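Long-range contacts in 3',5'-nucleoside bisphosphate phosphatase (Chromobacterium violaceum, PDB 2YB1), which hydrolyses nucleoside 3',5'-bisphosphates to nucleoside 5'-phosphates and orthophosphate with the help of three manganese ions: residues Gly56-Asn61 / Arg279-Pro283; Arg25-Arg29 / Asp258-Thr262; Ile76-Asp82 / Ile180-Gly184. All coordinates share one frame; numbering follows the deposited sequence.

In the fold
Contacts 1 and 3 join the C-terminal loop and helix 173-182 to neighbouring strands of the sheet, 59-69 and 72-79. Contact 2 sets the loop after strand 242-246 on helix 19-27. The centres of contacts 1 and 3 are about 15 Å apart. Arg279 NE probably bonds to Gly184 O at 2.8 Å, and Asn61 O to Gly80 N at 2.8 Å. Contacts 1 and 2 also have centres about 15 Å apart. They touch through Ile57 CD1 and Ala27 CB, at 3.6 Å. Contacts 2 and 3 do not meet: their nearest atoms are about 11 Å apart. The side chain of Val77 in contact 3 is about 6 Å from a manganese ion, and the side chain of Val259 in contact 2 about 11 Å.

Contact 1 of 3, residues Gly56-Asn61 / Arg279-Pro283; sequences GIPFLN and RILRP
Leu281 O takes hydrogen bonds from Phe59 N and from a water. Phe59 N donates to Leu281 O at 3.2 Å, from 18° off the carbonyl plane. The water donates to Leu281 O at 2.8 Å and also to Ile57 O, so it bridges the two segments. Pro58 CA adds a CA-H...O contact to the same oxygen. The return bond is shorter and straighter: Leu281 N lies 2.8 Å from Phe59 O, with 165° at the hydrogen.

These two bonds make a single antiparallel bridge, a hydrogen-bonded pair, at the start of strand 59-69 in the PHP-domain sheet. Pro58 and Leu60 bond instead to Leu34 of strand 33-36, while Asn61 bonds to Gly80. Residues 279-283 form no regular strand; their one bridge lies on the side of strand 59-69 where Asn61 bonds Gly80, just after strand 72-79.

Phe59 and Leu281 lie side by side and point the same way. Leu281 CD1 comes to the edge of the ring, 4.1 Å from Phe59 CD2. Phe59 CG lies opposite the backbone N (chi1 -178°), and the ring packs on Ala48, Ala49 and Ala52 of helix 45-54.

Ile280 works between two neighbours. Its CG2 meets Pro58 CB at 3.6 Å, and its CG1 meets Leu60 CD2 at 3.9 Å. The same Ile280 CG2 lies over one face of the Arg282 guanidinium, offset toward its rim. Pro283 lays its ring on Gly56, with Pro283 CB 3.8 Å from Gly56 CA. Gly56 belongs to the Schellman motif that ends helix 45-54. A second water links Asn61 N to Arg279 O.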
ATOM      1  N   GLY A  56      21.294  -6.946  -7.537  1.00  7.10           N
ATOM      2  CA  GLY A  56      22.210  -6.267  -6.627  1.00  6.14           C
ATOM      3  C   GLY A  56      21.566  -5.156  -5.812  1.00  9.10           C
ATOM      4  O   GLY A  56      22.251  -4.212  -5.394  1.00 11.22           O
ATOM      5  N   ILE A  57      20.255  -5.266  -5.581  1.00  5.77           N
ATOM      6  CA  ILE A  57      19.479  -4.212  -4.911  1.00  5.22           C
ATOM      7  C   ILE A  57      19.021  -4.621  -3.511  1.00  6.07           C
ATOM      8  O   ILE A  57      18.268  -5.590  -3.362  1.00  5.90           O
ATOM      9  CB  ILE A  57      18.199  -3.877  -5.713  1.00  5.57           C
ATOM     10  CG1 ILE A  57      18.536  -3.505  -7.166  1.00  5.02           C
ATOM     11  CG2 ILE A  57      17.396  -2.773  -5.016  1.00  3.99           C
ATOM     12  CD1 ILE A  57      17.320  -3.486  -8.109  1.00  2.97           C
ATOM     13  N   PRO A  58      19.455  -3.874  -2.478  1.00  7.19           N
ATOM     14  CA  PRO A  58      18.950  -4.121  -1.120  1.00  5.73           C
ATOM     15  C   PRO A  58      17.425  -4.048  -1.069  1.00  6.30           C
ATOM     16  O   PRO A  58      16.809  -3.231  -1.774  1.00  5.22           O
ATOM     17  CB  PRO A  58      19.563  -2.975  -0.302  1.00  6.49           C
ATOM     18  CG  PRO A  58      20.837  -2.657  -1.031  1.00  8.36           C
ATOM     19  CD  PRO A  58      20.481  -2.812  -2.501  1.00  7.30           C
ATOM     20  N   PHE A  59      16.828  -4.887  -0.221  1.00  4.86           N
ATOM     21  CA  PHE A  59      15.391  -5.098  -0.232  1.00  4.31           C
ATOM     22  C   PHE A  59      14.860  -5.218   1.188  1.00  4.41           C
ATOM     23  O   PHE A  59      15.518  -5.792   2.061  1.00  5.52           O
ATOM     24  CB  PHE A  59      15.053  -6.372  -1.042  1.00  5.57           C
ATOM     25  CG  PHE A  59      13.578  -6.655  -1.151  1.00  5.79           C
ATOM     26  CD1 PHE A  59      12.805  -5.999  -2.093  1.00  6.69           C
ATOM     27  CD2 PHE A  59      12.962  -7.573  -0.301  1.00  6.45           C
ATOM     28  CE1 PHE A  59      11.436  -6.248  -2.193  1.00  7.78           C
ATOM     29  CE2 PHE A  59      11.597  -7.834  -0.401  1.00  7.47           C
ATOM     30  CZ  PHE A  59      10.833  -7.171  -1.341  1.00  8.59           C
ATOM     31  N   LEU A  60      13.671  -4.657   1.408  1.00  1.71           N
ATOM     32  CA  LEU A  60      12.931  -4.830   2.653  1.00  2.11           C
ATOM     33  C   LEU A  60      11.597  -5.520   2.390  1.00  3.16           C
ATOM     34  O   LEU A  60      10.865  -5.120   1.495  1.00  5.07           O
ATOM     35  CB  LEU A  60      12.648  -3.460   3.272  1.00  2.07           C
ATOM     36  CG  LEU A  60      13.818  -2.779   3.968  1.00  3.07           C
ATOM     37  CD1 LEU A  60      13.568  -1.292   4.011  1.00  3.79           C
ATOM     38  CD2 LEU A  60      13.955  -3.364   5.395  1.00  3.41           C
ATOM     39  N   ASN A  61      11.283  -6.554   3.168  1.00  3.21           N
ATOM     40  CA  ASN A  61       9.935  -7.114   3.200  1.00  5.93           C
ATOM     41  C   ASN A  61       8.903  -6.065   3.615  1.00  5.93           C
ATOM     42  O   ASN A  61       9.094  -5.370   4.614  1.00  4.36           O
ATOM     43  CB  ASN A  61       9.863  -8.275   4.200  1.00  6.15           C
ATOM     44  CG  ASN A  61      10.667  -9.487   3.754  1.00  6.61           C
ATOM     45  OD1 ASN A  61      11.281 -10.175   4.578  1.00  9.06           O
ATOM     46  ND2 ASN A  61      10.660  -9.760   2.458  1.00  2.80           N
ATOM     47  N   ARG A 279      17.167  -4.789   9.147  1.00  4.64           N
ATOM     48  CA  ARG A 279      16.182  -5.649   8.485  1.00  5.24           C
ATOM     49  C   ARG A 279      16.358  -5.733   6.979  1.00  5.20           C
ATOM     50  O   ARG A 279      15.663  -6.503   6.319  1.00  5.63           O
ATOM     51  CB  ARG A 279      14.763  -5.159   8.774  1.00  5.36           C
ATOM     52  CG  ARG A 279      14.439  -5.104  10.239  1.00  6.97           C
ATOM     53  CD  ARG A 279      14.133  -6.500  10.788  1.00  8.82           C
ATOM     54  NE  ARG A 279      13.684  -6.354  12.164  1.00 15.61           N
ATOM     55  CZ  ARG A 279      14.409  -6.663  13.236  1.00 19.31           C
ATOM     56  NH1 ARG A 279      15.616  -7.204  13.099  1.00 18.51           N
ATOM     57  NH2 ARG A 279      13.906  -6.453  14.452  1.00 18.47           N
ATOM     58  N   ILE A 280      17.277  -4.946   6.426  1.00  6.56           N
ATOM     59  CA  ILE A 280      17.520  -5.010   4.983  1.00  5.90           C
ATOM     60  C   ILE A 280      18.121  -6.359   4.566  1.00  8.71           C
ATOM     61  O   ILE A 280      19.064  -6.858   5.189  1.00  6.99           O
ATOM     62  CB  ILE A 280      18.396  -3.846   4.505  1.00  6.49           C
ATOM     63  CG1 ILE A 280      17.661  -2.517   4.730  1.00  6.62           C
ATOM     64  CG2 ILE A 280      18.754  -4.019   3.019  1.00  8.61           C
ATOM     65  CD1 ILE A 280      18.473  -1.262   4.404  1.00  8.57           C
ATOM     66  N   LEU A 281      17.548  -6.957   3.521  1.00  9.52           N
ATOM     67  CA  LEU A 281      18.097  -8.175   2.945  1.00  9.95           C
ATOM     68  C   LEU A 281      19.132  -7.730   1.919  1.00  8.94           C
ATOM     69  O   LEU A 281      18.803  -7.064   0.921  1.00  5.63           O
ATOM     70  CB  LEU A 281      16.997  -9.016   2.280  1.00 10.25           C
ATOM     71  CG  LEU A 281      15.706  -9.240   3.073  1.00 12.72           C
ATOM     72  CD1 LEU A 281      14.735 -10.160   2.333  1.00 13.08           C
ATOM     73  CD2 LEU A 281      16.015  -9.787   4.447  1.00 16.14           C
ATOM     74  N   ARG A 282      20.391  -8.072   2.186  1.00 11.25           N
ATOM     75  CA  ARG A 282      21.516  -7.602   1.373  1.00 12.92           C
ATOM     76  C   ARG A 282      21.732  -8.527   0.191  1.00 11.33           C
ATOM     77  O   ARG A 282      21.551  -9.731   0.319  1.00 13.19           O
ATOM     78  CB  ARG A 282      22.797  -7.574   2.210  1.00 13.64           C
ATOM     79  CG  ARG A 282      22.710  -6.689   3.439  1.00 18.06           C
ATOM     80  CD  ARG A 282      22.630  -5.221   3.058  1.00 22.57           C
ATOM     81  NE  ARG A 282      22.507  -4.370   4.239  1.00 26.31           N
ATOM     82  CZ  ARG A 282      22.465  -3.040   4.205  1.00 29.55           C
ATOM     83  NH1 ARG A 282      22.538  -2.393   3.043  1.00 29.24           N
ATOM     84  NH2 ARG A 282      22.344  -2.354   5.340  1.00 30.81           N
ATOM     85  N   PRO A 283      22.130  -7.969  -0.957  1.00 13.62           N
ATOM     86  CA  PRO A 283      22.407  -8.823  -2.118  1.00 15.74           C
ATOM     87  C   PRO A 283      23.546  -9.817  -1.849  1.00 18.50           C
ATOM     88  O   PRO A 283      23.532 -10.926  -2.385  1.00 16.96           O
ATOM     89  CB  PRO A 283      22.804  -7.824  -3.212  1.00 15.65           C
ATOM     90  CG  PRO A 283      23.078  -6.536  -2.520  1.00 16.49           C
ATOM     91  CD  PRO A 283      22.246  -6.535  -1.277  1.00 15.10           C
TER
HETATM   92  O   HOH W   1      18.821  -7.786  -1.827  1.00  8.46           O
HETATM   93  O   HOH W   2      12.917  -7.090   5.576  1.00  7.31           O

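Contact 2 of 3, residues Arg25-Arg29 / Asp258-Thr262; sequences RAAAR and DVGHT
Asp258 binds Arg25 by a salt bridge. Asp258 OD1 accepts from Arg25 NE at 2.8 Å, on the syn side of the carboxylate and close to the guanidinium plane. A weak second bond runs from Arg25 NH2 to the same OD1. The two flat groups stand nearly upright to each other, 84° apart. Arg25 CG lies opposite the backbone N (chi1 -180°) and the chain runs extended from CG to NE, which carries NE out to the acid. A water joins Asp258 OD2 to Arg25 O.

Val259 comes next and points at the helix. Its CG1 packs 3.6 Å from Ala26 N, and its CG2 lies 3.8 Å from Ala26 CB. Val259 O is buried without a polar partner; Arg29 CG is 3.7 Å from it.

Asp258 to His261 form a type II beta turn. It sets the loop after strand 242-246 against the last turn of helix 19-27. Gly260 brings its CA to 3.9 Å from Ala26 CB, and Gly260 N donates to the carboxylate (OD2) of Asp5. Gly260 O shares a water with Arg29 O.

Arg29 NH2 stands over one face of the His261 ring. It is 3.4 Å from His261 CG, offset toward the rim, with the two planes 32° apart.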
ATOM      1  N   ARG A  25      11.606  -3.484 -13.317  1.00  4.80           N
ATOM      2  CA  ARG A  25      11.281  -2.148 -13.810  1.00  4.79           C
ATOM      3  C   ARG A  25      11.925  -1.103 -12.901  1.00  5.58           C
ATOM      4  O   ARG A  25      12.576  -0.174 -13.377  1.00  4.21           O
ATOM      5  CB  ARG A  25       9.764  -1.942 -13.867  1.00  5.92           C
ATOM      6  CG  ARG A  25       9.325  -0.556 -14.387  1.00  5.99           C
ATOM      7  CD  ARG A  25       7.800  -0.440 -14.365  1.00  8.15           C
ATOM      8  NE  ARG A  25       7.305   0.846 -14.864  1.00 11.73           N
ATOM      9  CZ  ARG A  25       6.972   1.107 -16.128  1.00 15.37           C
ATOM     10  NH1 ARG A  25       7.087   0.172 -17.063  1.00 15.31           N
ATOM     11  NH2 ARG A  25       6.522   2.317 -16.461  1.00 14.80           N
ATOM     12  N   ALA A  26      11.758  -1.268 -11.590  1.00  5.49           N
ATOM     13  CA  ALA A  26      12.396  -0.374 -10.624  1.00  6.16           C
ATOM     14  C   ALA A  26      13.912  -0.339 -10.845  1.00  6.22           C
ATOM     15  O   ALA A  26      14.545   0.712 -10.732  1.00  5.80           O
ATOM     16  CB  ALA A  26      12.084  -0.828  -9.205  1.00  5.77           C
ATOM     17  N   ALA A  27      14.482  -1.493 -11.178  1.00  5.62           N
ATOM     18  CA  ALA A  27      15.935  -1.640 -11.281  1.00  4.32           C
ATOM     19  C   ALA A  27      16.546  -0.769 -12.386  1.00  6.69           C
ATOM     20  O   ALA A  27      17.739  -0.467 -12.357  1.00  8.80           O
ATOM     21  CB  ALA A  27      16.304  -3.115 -11.492  1.00  2.57           C
ATOM     22  N   ALA A  28      15.741  -0.380 -13.368  1.00  7.87           N
ATOM     23  CA  ALA A  28      16.241   0.449 -14.463  1.00  8.21           C
ATOM     24  C   ALA A  28      16.667   1.814 -13.916  1.00  9.98           C
ATOM     25  O   ALA A  28      17.491   2.501 -14.511  1.00  8.65           O
ATOM     26  CB  ALA A  28      15.186   0.602 -15.555  1.00  5.54           C
ATOM     27  N   ARG A  29      16.114   2.184 -12.766  1.00  9.23           N
ATOM     28  CA  ARG A  29      16.437   3.468 -12.115  1.00  9.64           C
ATOM     29  C   ARG A  29      17.625   3.385 -11.149  1.00  8.54           C
ATOM     30  O   ARG A  29      17.915   4.350 -10.430  1.00 10.19           O
ATOM     31  CB  ARG A  29      15.219   4.019 -11.361  1.00 12.36           C
ATOM     32  CG  ARG A  29      13.902   3.940 -12.118  1.00 19.87           C
ATOM     33  CD  ARG A  29      13.787   4.994 -13.209  1.00 27.11           C
ATOM     34  NE  ARG A  29      13.233   6.248 -12.703  1.00 33.36           N
ATOM     35  CZ  ARG A  29      13.910   7.391 -12.629  1.00 37.73           C
ATOM     36  NH1 ARG A  29      15.171   7.452 -13.039  1.00 39.58           N
ATOM     37  NH2 ARG A  29      13.324   8.479 -12.147  1.00 39.33           N
ATOM     38  N   ASP A 258       6.663   6.796 -11.121  1.00 18.41           N
ATOM     39  CA  ASP A 258       7.148   5.478 -11.511  1.00 21.45           C
ATOM     40  C   ASP A 258       7.999   4.844 -10.424  1.00 17.34           C
ATOM     41  O   ASP A 258       8.629   5.528  -9.610  1.00 18.74           O
ATOM     42  CB  ASP A 258       7.936   5.504 -12.827  1.00 24.91           C
ATOM     43  CG  ASP A 258       8.376   4.100 -13.275  1.00 25.44           C
ATOM     44  OD1 ASP A 258       7.502   3.196 -13.363  1.00 15.67           O
ATOM     45  OD2 ASP A 258       9.603   3.897 -13.508  1.00 29.22           O
ATOM     46  N   VAL A 259       8.023   3.521 -10.446  1.00 10.50           N
ATOM     47  CA  VAL A 259       8.626   2.740  -9.386  1.00  9.70           C
ATOM     48  C   VAL A 259      10.150   2.856  -9.391  1.00  8.53           C
ATOM     49  O   VAL A 259      10.777   2.922 -10.451  1.00  8.57           O
ATOM     50  CB  VAL A 259       8.207   1.255  -9.509  1.00  6.79           C
ATOM     51  CG1 VAL A 259       8.795   0.631 -10.785  1.00  7.45           C
ATOM     52  CG2 VAL A 259       8.628   0.476  -8.273  1.00  6.42           C
ATOM     53  N   GLY A 260      10.745   2.886  -8.203  1.00  6.37           N
ATOM     54  CA  GLY A 260      12.195   2.863  -8.092  1.00  5.63           C
ATOM     55  C   GLY A 260      12.791   4.231  -7.806  1.00  7.50           C
ATOM     56  O   GLY A 260      14.002   4.364  -7.608  1.00  6.92           O
ATOM     57  N   HIS A 261      11.929   5.242  -7.777  1.00  7.55           N
ATOM     58  CA  HIS A 261      12.354   6.620  -7.542  1.00 10.22           C
ATOM     59  C   HIS A 261      11.299   7.352  -6.714  1.00  7.84           C
ATOM     60  O   HIS A 261      10.105   7.103  -6.858  1.00  5.71           O
ATOM     61  CB  HIS A 261      12.560   7.339  -8.877  1.00 16.18           C
ATOM     62  CG  HIS A 261      12.999   8.762  -8.737  1.00 24.54           C
ATOM     63  ND1 HIS A 261      12.134   9.828  -8.873  1.00 28.40           N
ATOM     64  CD2 HIS A 261      14.215   9.299  -8.470  1.00 26.68           C
ATOM     65  CE1 HIS A 261      12.797  10.958  -8.694  1.00 27.58           C
ATOM     66  NE2 HIS A 261      14.062  10.665  -8.453  1.00 27.64           N
ATOM     67  N   THR A 262      11.746   8.248  -5.839  1.00  7.12           N
ATOM     68  CA  THR A 262      10.837   9.107  -5.093  1.00  5.55           C
ATOM     69  C   THR A 262      11.458  10.497  -4.980  1.00  9.32           C
ATOM     70  O   THR A 262      12.660  10.676  -5.212  1.00  8.26           O
ATOM     71  CB  THR A 262      10.560   8.567  -3.677  1.00  4.74           C
ATOM     72  OG1 THR A 262      11.804   8.324  -3.019  1.00  5.77           O
ATOM     73  CG2 THR A 262       9.740   7.277  -3.729  1.00  4.21           C
TER
HETATM   74  O   HOH W   3      11.815   2.127 -14.540  1.00 25.66           O
HETATM   75  O   HOH W   4      16.281   5.431  -8.533  1.00 12.86           O
HETATM   76  O   HOH W   5      10.065   7.422 -11.702  1.00 37.79           O

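Contact 3 of 3, residues Ile76-Asp82 / Ile180-Gly184; sequences IVGLGID and IVGAG
Ile180 is the main bump of the contact, and the bare backbone of Gly78 is the hollow it fills. Ile180 CG2 and Ile180 CD1 both lie 3.7 Å from Gly78 CA. With no side chain on Gly78, the isoleucine lies close against strand 72-79. Ile180 CD1 reaches further along the strand and meets Ile76 CG2 at 3.8 Å. At the other side, Ile180 CG2 meets Ile81 CG2 at 3.9 Å. The chi1 of Ile81, 51°, puts CG1 between the backbone N and the carbonyl carbon, and sets CG2 beside the backbone N, where it meets Ile180 CG2.

Ala183 is the second, smaller bump. Its CB fits against Ile81 and Asp82, 3.7 Å from Asp82 O. Leu88 of helix 86-96 touches both Ile81 and Ala183.

The contact is a helix packed on a strand of the PHP-domain sheet. Helix 173-182 leads into strand 186-189, which pairs with 72-79. Val77 points away from the helix, and its side chain touches His7, a manganese ligand. The Schellman motif at Gly184 turns the chain at the helix end.

Beyond Ile81 the packing turns polar. Asp82 N donates to Ala183 O at 2.9 Å, and a water bonds to both Ala183 O and Gly80 O. Apolar fit therefore sets the shape along the strand, while Asp82 N holds Ala183 O directly and a water ties the same oxygen to Gly80 O.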
ATOM      1  N   ILE A  76      -1.990   1.200   6.522  1.00  7.89           N
ATOM      2  CA  ILE A  76      -0.768   1.179   7.328  1.00  7.18           C
ATOM      3  C   ILE A  76       0.233   0.223   6.691  1.00  5.90           C
ATOM      4  O   ILE A  76      -0.013  -0.982   6.609  1.00  6.70           O
ATOM      5  CB  ILE A  76      -1.047   0.725   8.799  1.00  4.40           C
ATOM      6  CG1 ILE A  76      -2.109   1.619   9.450  1.00  4.49           C
ATOM      7  CG2 ILE A  76       0.251   0.685   9.613  1.00  2.01           C
ATOM      8  CD1 ILE A  76      -1.714   3.101   9.521  1.00  4.41           C
ATOM      9  N   VAL A  77       1.349   0.770   6.223  1.00  4.12           N
ATOM     10  CA  VAL A  77       2.431  -0.025   5.660  1.00  4.76           C
ATOM     11  C   VAL A  77       3.293  -0.636   6.772  1.00  4.95           C
ATOM     12  O   VAL A  77       3.560   0.020   7.781  1.00  6.90           O
ATOM     13  CB  VAL A  77       3.320   0.858   4.745  1.00  0.89           C
ATOM     14  CG1 VAL A  77       4.711   0.248   4.569  1.00  2.70           C
ATOM     15  CG2 VAL A  77       2.633   1.090   3.394  1.00  0.82           C
ATOM     16  N   GLY A  78       3.654  -1.910   6.649  1.00  5.10           N
ATOM     17  CA  GLY A  78       4.760  -2.426   7.446  1.00  2.53           C
ATOM     18  C   GLY A  78       6.046  -2.596   6.654  1.00  5.81           C
ATOM     19  O   GLY A  78       6.007  -3.095   5.514  1.00  6.64           O
ATOM     20  N   LEU A  79       7.193  -2.328   7.284  1.00  3.09           N
ATOM     21  CA  LEU A  79       8.480  -2.467   6.594  1.00  4.87           C
ATOM     22  C   LEU A  79       9.472  -3.204   7.483  1.00  5.76           C
ATOM     23  O   LEU A  79       9.560  -2.918   8.683  1.00  5.23           O
ATOM     24  CB  LEU A  79       9.060  -1.095   6.224  1.00  4.53           C
ATOM     25  CG  LEU A  79       8.288  -0.202   5.236  1.00  3.99           C
ATOM     26  CD1 LEU A  79       8.920   1.187   5.186  1.00  2.76           C
ATOM     27  CD2 LEU A  79       8.233  -0.833   3.835  1.00  3.43           C
ATOM     28  N   GLY A  80      10.237  -4.124   6.892  1.00  5.18           N
ATOM     29  CA  GLY A  80      11.170  -4.926   7.663  1.00  4.72           C
ATOM     30  C   GLY A  80      10.474  -6.028   8.459  1.00  8.32           C
ATOM     31  O   GLY A  80      11.024  -6.532   9.441  1.00  8.68           O
ATOM     32  N   ILE A  81       9.272  -6.410   8.025  1.00  6.68           N
ATOM     33  CA  ILE A  81       8.504  -7.475   8.678  1.00  6.53           C
ATOM     34  C   ILE A  81       9.050  -8.850   8.313  1.00  8.62           C
ATOM     35  O   ILE A  81       9.608  -9.033   7.232  1.00  7.30           O
ATOM     36  CB  ILE A  81       7.012  -7.444   8.250  1.00  5.29           C
ATOM     37  CG1 ILE A  81       6.911  -7.412   6.717  1.00  7.59           C
ATOM     38  CG2 ILE A  81       6.281  -6.247   8.884  1.00  3.35           C
ATOM     39  CD1 ILE A  81       5.579  -7.846   6.151  1.00  6.92           C
ATOM     40  N   ASP A  82       8.889  -9.806   9.225  1.00  8.30           N
ATOM     41  CA  ASP A  82       9.121 -11.219   8.943  1.00  9.68           C
ATOM     42  C   ASP A  82       7.768 -11.792   8.545  1.00  9.65           C
ATOM     43  O   ASP A  82       6.881 -11.951   9.385  1.00 10.31           O
ATOM     44  CB  ASP A  82       9.664 -11.924  10.195  1.00 11.32           C
ATOM     45  CG  ASP A  82       9.772 -13.444  10.036  1.00 13.60           C
ATOM     46  OD1 ASP A  82       9.522 -13.986   8.935  1.00  8.18           O
ATOM     47  OD2 ASP A  82      10.124 -14.098  11.037  1.00 16.45           O
ATOM     48  N   ILE A 180       2.419  -5.757  12.703  1.00  6.24           N
ATOM     49  CA  ILE A 180       3.633  -5.315  12.030  1.00  5.42           C
ATOM     50  C   ILE A 180       4.812  -5.303  12.988  1.00  5.68           C
ATOM     51  O   ILE A 180       5.865  -5.853  12.680  1.00  6.33           O
ATOM     52  CB  ILE A 180       3.427  -3.933  11.406  1.00  6.67           C
ATOM     53  CG1 ILE A 180       2.490  -4.064  10.202  1.00  5.44           C
ATOM     54  CG2 ILE A 180       4.770  -3.298  11.002  1.00  7.07           C
ATOM     55  CD1 ILE A 180       1.854  -2.754   9.777  1.00  4.14           C
ATOM     56  N   VAL A 181       4.615  -4.692  14.156  1.00  5.47           N
ATOM     57  CA  VAL A 181       5.664  -4.585  15.164  1.00  4.77           C
ATOM     58  C   VAL A 181       6.058  -5.948  15.728  1.00  5.30           C
ATOM     59  O   VAL A 181       7.246  -6.231  15.911  1.00  7.86           O
ATOM     60  CB  VAL A 181       5.240  -3.641  16.313  1.00  6.44           C
ATOM     61  CG1 VAL A 181       6.239  -3.730  17.479  1.00  6.46           C
ATOM     62  CG2 VAL A 181       5.106  -2.200  15.795  1.00  7.40           C
ATOM     63  N   GLY A 182       5.065  -6.791  16.001  1.00  6.06           N
ATOM     64  CA  GLY A 182       5.319  -8.129  16.517  1.00  7.31           C
ATOM     65  C   GLY A 182       6.075  -8.995  15.519  1.00  8.42           C
ATOM     66  O   GLY A 182       6.681 -10.002  15.893  1.00  7.73           O
ATOM     67  N   ALA A 183       6.015  -8.611  14.239  1.00  8.05           N
ATOM     68  CA  ALA A 183       6.757  -9.296  13.174  1.00  9.14           C
ATOM     69  C   ALA A 183       8.131  -8.672  12.943  1.00  7.70           C
ATOM     70  O   ALA A 183       8.833  -9.036  11.998  1.00  7.35           O
ATOM     71  CB  ALA A 183       5.953  -9.308  11.867  1.00  8.67           C
ATOM     72  N   GLY A 184       8.491  -7.700  13.782  1.00  5.06           N
ATOM     73  CA  GLY A 184       9.830  -7.125  13.758  1.00  3.13           C
ATOM     74  C   GLY A 184       9.975  -5.916  12.847  1.00  5.18           C
ATOM     75  O   GLY A 184      11.075  -5.423  12.637  1.00  7.09           O
TER
HETATM   76  O   HOH W   6      11.769  -8.792  10.890  1.00 14.17           O